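Local coordinates for protein tapirin (Caldicellulosiruptor kristjanssonii, PDB 6N2B) that probably binds cellulose, as a calcium-containing tapirin thought to attach extremely thermophilic bacteria to plant biomass through its beta-helical C-terminal domain, at residues I243-V257 and E265-N279. Numbering follows the deposited sequence.
Sequences IGVNNLICKGPEVIV and EIKEIMYIQNKLVFN
V257 and F278 meet inside a right-handed fold of stacked parallel strands, a beta-helix, and illustrate how one coil repeats the side-chain layers of its neighbour. The methine CB of V257 lies over one face of the F278 ring, 4.2 Å from its centroid, a CH-pi contact, while V257 CG1, anti to the backbone N (chi1 174°), reaches F278 CD2. The same inward layer continues with V255 CG1 against L276 CD1. Around the corner, L248 CD1 meets M270 CE at 3.9 Å, and L248 CB touches I266 CD1; I272 CD1 reaches across the turn to V255 CG2 of the neighbouring coil, 3.8 Å away, joining two faces. Strands 248-250 and 269-272 are 13° from parallel, and a matching pair, 254-257 and 275-278, forms the next face. Backbone bonds knit both pairs; side-chain bonds are added at the turns. N247 OD1 receives I269 N on a lone pair at 3.2 Å, and K267 NZ donates to N246 OD1 (2.8 Å). On the outer side E254 OE1 pairs with R233, while OE2 makes a long, weak salt bridge to K275 NZ (3.3 Å), the two side chains lying alongside. At the turn before it, P253 O lies within 6° of the amide plane of N274, whose ND2 donates to it at 2.9 Å, in the carbonyl plane.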
loop_
_atom_site.group_PDB
_atom_site.type_symbol
_atom_site.label_atom_id
_atom_site.label_comp_id
_atom_site.label_asym_id
_atom_site.label_seq_id
_atom_site.Cartn_x
_atom_site.Cartn_y
_atom_site.Cartn_z
ATOM N N ILE A 243 4.526 -7.759 -0.111
ATOM C CA ILE A 243 5.764 -8.395 -0.555
ATOM C C ILE A 243 5.867 -8.268 -2.067
ATOM O O ILE A 243 5.042 -8.825 -2.801
ATOM C CB ILE A 243 5.832 -9.869 -0.137
ATOM C CG1 ILE A 243 5.644 -10.012 1.368
ATOM C CG2 ILE A 243 7.153 -10.472 -0.557
ATOM C CD1 ILE A 243 5.490 -11.459 1.800
ATOM N N GLY A 244 6.888 -7.559 -2.537
ATOM C CA GLY A 244 7.029 -7.341 -3.967
ATOM C C GLY A 244 5.970 -6.461 -4.614
ATOM O O GLY A 244 5.715 -6.610 -5.811
ATOM N N VAL A 245 5.352 -5.543 -3.859
ATOM C CA VAL A 245 4.389 -4.611 -4.433
ATOM C C VAL A 245 5.121 -3.567 -5.270
ATOM O O VAL A 245 6.126 -2.982 -4.841
ATOM C CB VAL A 245 3.557 -3.946 -3.322
ATOM C CG1 VAL A 245 2.886 -2.671 -3.835
ATOM C CG2 VAL A 245 2.504 -4.906 -2.806
ATOM N N ASN A 246 4.612 -3.312 -6.469
ATOM C CA ASN A 246 5.248 -2.337 -7.348
ATOM C C ASN A 246 4.931 -0.902 -6.928
ATOM O O ASN A 246 5.835 -0.095 -6.690
ATOM C CB ASN A 246 4.818 -2.588 -8.793
ATOM C CG ASN A 246 5.481 -3.822 -9.384
ATOM O OD1 ASN A 246 6.641 -4.115 -9.094
ATOM N ND2 ASN A 246 4.746 -4.549 -10.214
ATOM N N ASN A 247 3.660 -0.556 -6.840
ATOM C CA ASN A 247 3.292 0.781 -6.396
ATOM C C ASN A 247 2.236 0.703 -5.297
ATOM O O ASN A 247 1.434 -0.237 -5.246
ATOM C CB ASN A 247 2.783 1.650 -7.577
ATOM C CG ASN A 247 3.686 1.553 -8.820
ATOM O OD1 ASN A 247 4.806 2.070 -8.828
ATOM N ND2 ASN A 247 3.190 0.910 -9.872
ATOM N N LEU A 248 2.259 1.691 -4.401
ATOM C CA LEU A 248 1.183 1.922 -3.440
ATOM C C LEU A 248 0.821 3.389 -3.576
ATOM O O LEU A 248 1.547 4.243 -3.068
ATOM C CB LEU A 248 1.609 1.594 -2.017
ATOM C CG LEU A 248 0.544 1.579 -0.909
ATOM C CD1 LEU A 248 1.100 0.907 0.307
ATOM C CD2 LEU A 248 0.043 2.961 -0.508
ATOM N N ILE A 249 -0.287 3.689 -4.240
ATOM C CA ILE A 249 -0.733 5.068 -4.439
ATOM C C ILE A 249 -1.955 5.333 -3.569
ATOM O O ILE A 249 -2.978 4.650 -3.693
ATOM C CB ILE A 249 -1.060 5.356 -5.908
ATOM C CG1 ILE A 249 0.201 5.251 -6.766
ATOM C CG2 ILE A 249 -1.749 6.711 -6.015
ATOM C CD1 ILE A 249 -0.063 5.254 -8.238
ATOM N N CYS A 250 -1.868 6.334 -2.707
ATOM C CA CYS A 250 -3.012 6.730 -1.900
ATOM C C CYS A 250 -3.330 8.184 -2.190
ATOM O O CYS A 250 -2.506 9.066 -1.926
ATOM C CB CYS A 250 -2.760 6.548 -0.409
ATOM S SG CYS A 250 -4.137 7.254 0.541
ATOM N N LYS A 251 -4.520 8.439 -2.724
ATOM C CA LYS A 251 -4.887 9.800 -3.068
ATOM C C LYS A 251 -5.834 10.430 -2.051
ATOM O O LYS A 251 -6.296 11.554 -2.264
ATOM C CB LYS A 251 -5.454 9.833 -4.482
ATOM C CG LYS A 251 -4.359 9.544 -5.511
ATOM C CD LYS A 251 -4.610 10.200 -6.860
ATOM C CE LYS A 251 -4.205 11.672 -6.913
ATOM N NZ LYS A 251 -4.151 12.169 -8.329
ATOM N N GLY A 252 -6.085 9.750 -0.924
ATOM C CA GLY A 252 -6.837 10.302 0.183
ATOM C C GLY A 252 -5.975 10.890 1.297
ATOM O O GLY A 252 -4.752 11.035 1.171
ATOM N N PRO A 253 -6.616 11.248 2.417
ATOM C CA PRO A 253 -5.929 12.066 3.436
ATOM C C PRO A 253 -4.976 11.336 4.393
ATOM O O PRO A 253 -4.129 12.008 4.997
ATOM C CB PRO A 253 -7.094 12.697 4.222
ATOM C CG PRO A 253 -8.270 11.839 3.954
ATOM C CD PRO A 253 -8.081 11.286 2.571
ATOM N N GLU A 254 -5.092 10.025 4.602
ATOM C CA GLU A 254 -4.205 9.327 5.530
ATOM C C GLU A 254 -3.857 7.963 4.971
ATOM O O GLU A 254 -4.623 7.382 4.198
ATOM C CB GLU A 254 -4.802 9.093 6.942
ATOM C CG GLU A 254 -5.814 10.115 7.479
ATOM C CD GLU A 254 -6.439 9.690 8.825
ATOM O OE1 GLU A 254 -7.624 9.270 8.846
ATOM O OE2 GLU A 254 -5.733 9.767 9.857
ATOM N N VAL A 255 -2.687 7.466 5.374
ATOM C CA VAL A 255 -2.359 6.048 5.350
ATOM C C VAL A 255 -1.875 5.728 6.744
ATOM O O VAL A 255 -0.804 6.182 7.146
ATOM C CB VAL A 255 -1.293 5.681 4.313
ATOM C CG1 VAL A 255 -0.982 4.182 4.406
ATOM C CG2 VAL A 255 -1.759 6.027 2.917
ATOM N N ILE A 256 -2.660 4.972 7.491
ATOM C CA ILE A 256 -2.364 4.690 8.887
ATOM C C ILE A 256 -2.049 3.212 8.996
ATOM O O ILE A 256 -2.927 2.366 8.794
ATOM C CB ILE A 256 -3.529 5.068 9.806
ATOM C CG1 ILE A 256 -4.057 6.480 9.471
ATOM C CG2 ILE A 256 -3.113 4.902 11.257
ATOM C CD1 ILE A 256 -3.124 7.643 9.824
ATOM N N VAL A 257 -0.806 2.895 9.327
ATOM C CA VAL A 257 -0.381 1.521 9.564
ATOM C C VAL A 257 -0.298 1.324 11.075
ATOM O O VAL A 257 0.554 1.925 11.737
ATOM C CB VAL A 257 0.956 1.226 8.874
ATOM C CG1 VAL A 257 1.465 -0.159 9.260
ATOM C CG2 VAL A 257 0.807 1.364 7.360
ATOM N N GLU A 265 7.121 -3.719 1.205
ATOM C CA GLU A 265 8.132 -3.606 0.156
ATOM C C GLU A 265 7.535 -2.907 -1.050
ATOM O O GLU A 265 6.601 -3.424 -1.660
ATOM C CB GLU A 265 8.661 -4.970 -0.268
ATOM C CG GLU A 265 9.601 -5.577 0.722
ATOM C CD GLU A 265 9.701 -7.067 0.542
ATOM O OE1 GLU A 265 9.626 -7.544 -0.622
ATOM O OE2 GLU A 265 9.849 -7.762 1.569
ATOM N N ILE A 266 8.092 -1.761 -1.411
ATOM C CA ILE A 266 7.637 -1.004 -2.562
ATOM C C ILE A 266 8.770 -0.930 -3.572
ATOM O O ILE A 266 9.824 -0.352 -3.287
ATOM C CB ILE A 266 7.166 0.398 -2.167
ATOM C CG1 ILE A 266 6.093 0.301 -1.077
ATOM C CG2 ILE A 266 6.613 1.090 -3.406
ATOM C CD1 ILE A 266 4.733 -0.180 -1.603
ATOM N N LYS A 267 8.550 -1.504 -4.756
ATOM C CA LYS A 267 9.620 -1.594 -5.742
ATOM C C LYS A 267 9.785 -0.317 -6.532
ATOM O O LYS A 267 10.896 -0.003 -6.961
ATOM C CB LYS A 267 9.359 -2.748 -6.692
ATOM C CG LYS A 267 9.584 -4.073 -6.024
ATOM C CD LYS A 267 8.914 -5.172 -6.787
ATOM C CE LYS A 267 9.631 -5.461 -8.088
ATOM N NZ LYS A 267 8.678 -6.103 -9.048
ATOM N N GLU A 268 8.706 0.433 -6.742
ATOM C CA GLU A 268 8.782 1.658 -7.516
ATOM C C GLU A 268 8.278 2.787 -6.645
ATOM O O GLU A 268 9.002 3.251 -5.751
ATOM C CB GLU A 268 8.050 1.493 -8.856
ATOM C CG GLU A 268 8.745 0.515 -9.839
ATOM C CD GLU A 268 10.250 0.808 -10.052
ATOM O OE1 GLU A 268 10.667 1.990 -9.922
ATOM O OE2 GLU A 268 11.017 -0.148 -10.362
ATOM N N ILE A 269 7.044 3.261 -6.832
ATOM C CA ILE A 269 6.583 4.504 -6.217
ATOM C C ILE A 269 5.578 4.213 -5.109
ATOM O O ILE A 269 4.594 3.492 -5.317
ATOM C CB ILE A 269 5.971 5.453 -7.260
ATOM C CG1 ILE A 269 7.073 6.016 -8.166
ATOM C CG2 ILE A 269 5.186 6.567 -6.568
ATOM C CD1 ILE A 269 6.712 6.081 -9.640
ATOM N N MET A 270 5.821 4.795 -3.939
ATOM C CA MET A 270 4.817 4.942 -2.892
ATOM C C MET A 270 4.416 6.411 -2.848
ATOM O O MET A 270 5.183 7.257 -2.377
ATOM C CB MET A 270 5.346 4.469 -1.543
ATOM C CG MET A 270 4.323 4.477 -0.428
ATOM S SD MET A 270 5.085 3.825 1.073
ATOM C CE MET A 270 3.625 3.367 1.989
ATOM N N TYR A 271 3.232 6.714 -3.362
ATOM C CA TYR A 271 2.708 8.072 -3.390
ATOM C C TYR A 271 1.728 8.240 -2.235
ATOM O O TYR A 271 0.724 7.524 -2.154
ATOM C CB TYR A 271 2.036 8.375 -4.737
ATOM C CG TYR A 271 1.447 9.773 -4.860
ATOM C CD1 TYR A 271 0.249 10.103 -4.228
ATOM C CD2 TYR A 271 2.087 10.764 -5.606
ATOM C CE1 TYR A 271 -0.303 11.375 -4.330
ATOM C CE2 TYR A 271 1.541 12.044 -5.723
ATOM C CZ TYR A 271 0.341 12.339 -5.077
ATOM O OH TYR A 271 -0.226 13.586 -5.166
ATOM N N ILE A 272 2.004 9.198 -1.368
ATOM C CA ILE A 272 1.155 9.482 -0.222
ATOM C C ILE A 272 0.651 10.910 -0.374
ATOM O O ILE A 272 1.389 11.871 -0.111
ATOM C CB ILE A 272 1.900 9.292 1.099
ATOM C CG1 ILE A 272 2.494 7.879 1.155
ATOM C CG2 ILE A 272 0.981 9.587 2.274
ATOM C CD1 ILE A 272 1.473 6.758 1.062
ATOM N N GLN A 273 -0.614 11.052 -0.778
ATOM C CA GLN A 273 -1.188 12.365 -1.076
ATOM C C GLN A 273 -1.018 13.357 0.075
ATOM O O GLN A 273 -0.634 14.512 -0.146
ATOM C CB GLN A 273 -2.668 12.211 -1.420
ATOM C CG GLN A 273 -3.457 13.506 -1.425
ATOM C CD GLN A 273 -3.176 14.321 -2.661
ATOM O OE1 GLN A 273 -2.805 13.782 -3.705
ATOM N NE2 GLN A 273 -3.346 15.629 -2.553
ATOM N N ASN A 274 -1.311 12.939 1.310
ATOM C CA ASN A 274 -1.199 13.847 2.449
ATOM C C ASN A 274 -0.256 13.327 3.530
ATOM O O ASN A 274 0.829 13.893 3.705
ATOM C CB ASN A 274 -2.577 14.150 3.028
ATOM C CG ASN A 274 -2.504 15.069 4.230
ATOM O OD1 ASN A 274 -2.051 16.217 4.122
ATOM N ND2 ASN A 274 -2.931 14.567 5.390
ATOM N N LYS A 275 -0.636 12.288 4.278
ATOM C CA LYS A 275 0.104 11.869 5.466
ATOM C C LYS A 275 0.242 10.345 5.518
ATOM O O LYS A 275 -0.662 9.610 5.099
ATOM C CB LYS A 275 -0.592 12.426 6.739
ATOM C CG LYS A 275 -0.870 11.433 7.867
ATOM C CD LYS A 275 -1.613 12.093 9.049
ATOM C CE LYS A 275 -3.138 12.009 8.906
ATOM N NZ LYS A 275 -3.874 12.482 10.125
ATOM N N LEU A 276 1.393 9.874 6.013
ATOM C CA LEU A 276 1.648 8.457 6.261
ATOM C C LEU A 276 2.095 8.302 7.708
ATOM O O LEU A 276 2.925 9.076 8.190
ATOM C CB LEU A 276 2.713 7.899 5.304
ATOM C CG LEU A 276 3.349 6.532 5.586
ATOM C CD1 LEU A 276 2.279 5.449 5.721
ATOM C CD2 LEU A 276 4.336 6.172 4.479
ATOM N N VAL A 277 1.531 7.329 8.412
ATOM C CA VAL A 277 1.815 7.172 9.830
ATOM C C VAL A 277 1.986 5.692 10.128
ATOM O O VAL A 277 1.037 4.916 9.986
ATOM C CB VAL A 277 0.705 7.766 10.720
ATOM C CG1 VAL A 277 1.076 7.654 12.180
ATOM C CG2 VAL A 277 0.463 9.216 10.371
ATOM N N PHE A 278 3.189 5.299 10.531
ATOM C CA PHE A 278 3.392 4.031 11.218
ATOM C C PHE A 278 3.218 4.291 12.705
ATOM O O PHE A 278 4.022 4.999 13.314
ATOM C CB PHE A 278 4.767 3.457 10.926
ATOM C CG PHE A 278 4.885 2.861 9.577
ATOM C CD1 PHE A 278 5.110 3.661 8.477
ATOM C CD2 PHE A 278 4.768 1.491 9.398
ATOM C CE1 PHE A 278 5.221 3.110 7.219
ATOM C CE2 PHE A 278 4.884 0.935 8.144
ATOM C CZ PHE A 278 5.114 1.751 7.052
ATOM N N ASN A 279 2.172 3.720 13.293
ATOM C CA ASN A 279 1.754 4.172 14.611
ATOM C C ASN A 279 2.623 3.631 15.737
ATOM O O ASN A 279 2.765 4.292 16.771
ATOM C CB ASN A 279 0.306 3.784 14.845
ATOM C CG ASN A 279 -0.464 4.885 15.489
ATOM O OD1 ASN A 279 -0.717 5.915 14.861
ATOM N ND2 ASN A 279 -0.833 4.698 16.756
HETATM O O HOH W 1 6.727 -7.843 -8.444
HETATM O O HOH W 2 -2.284 10.678 2.493
#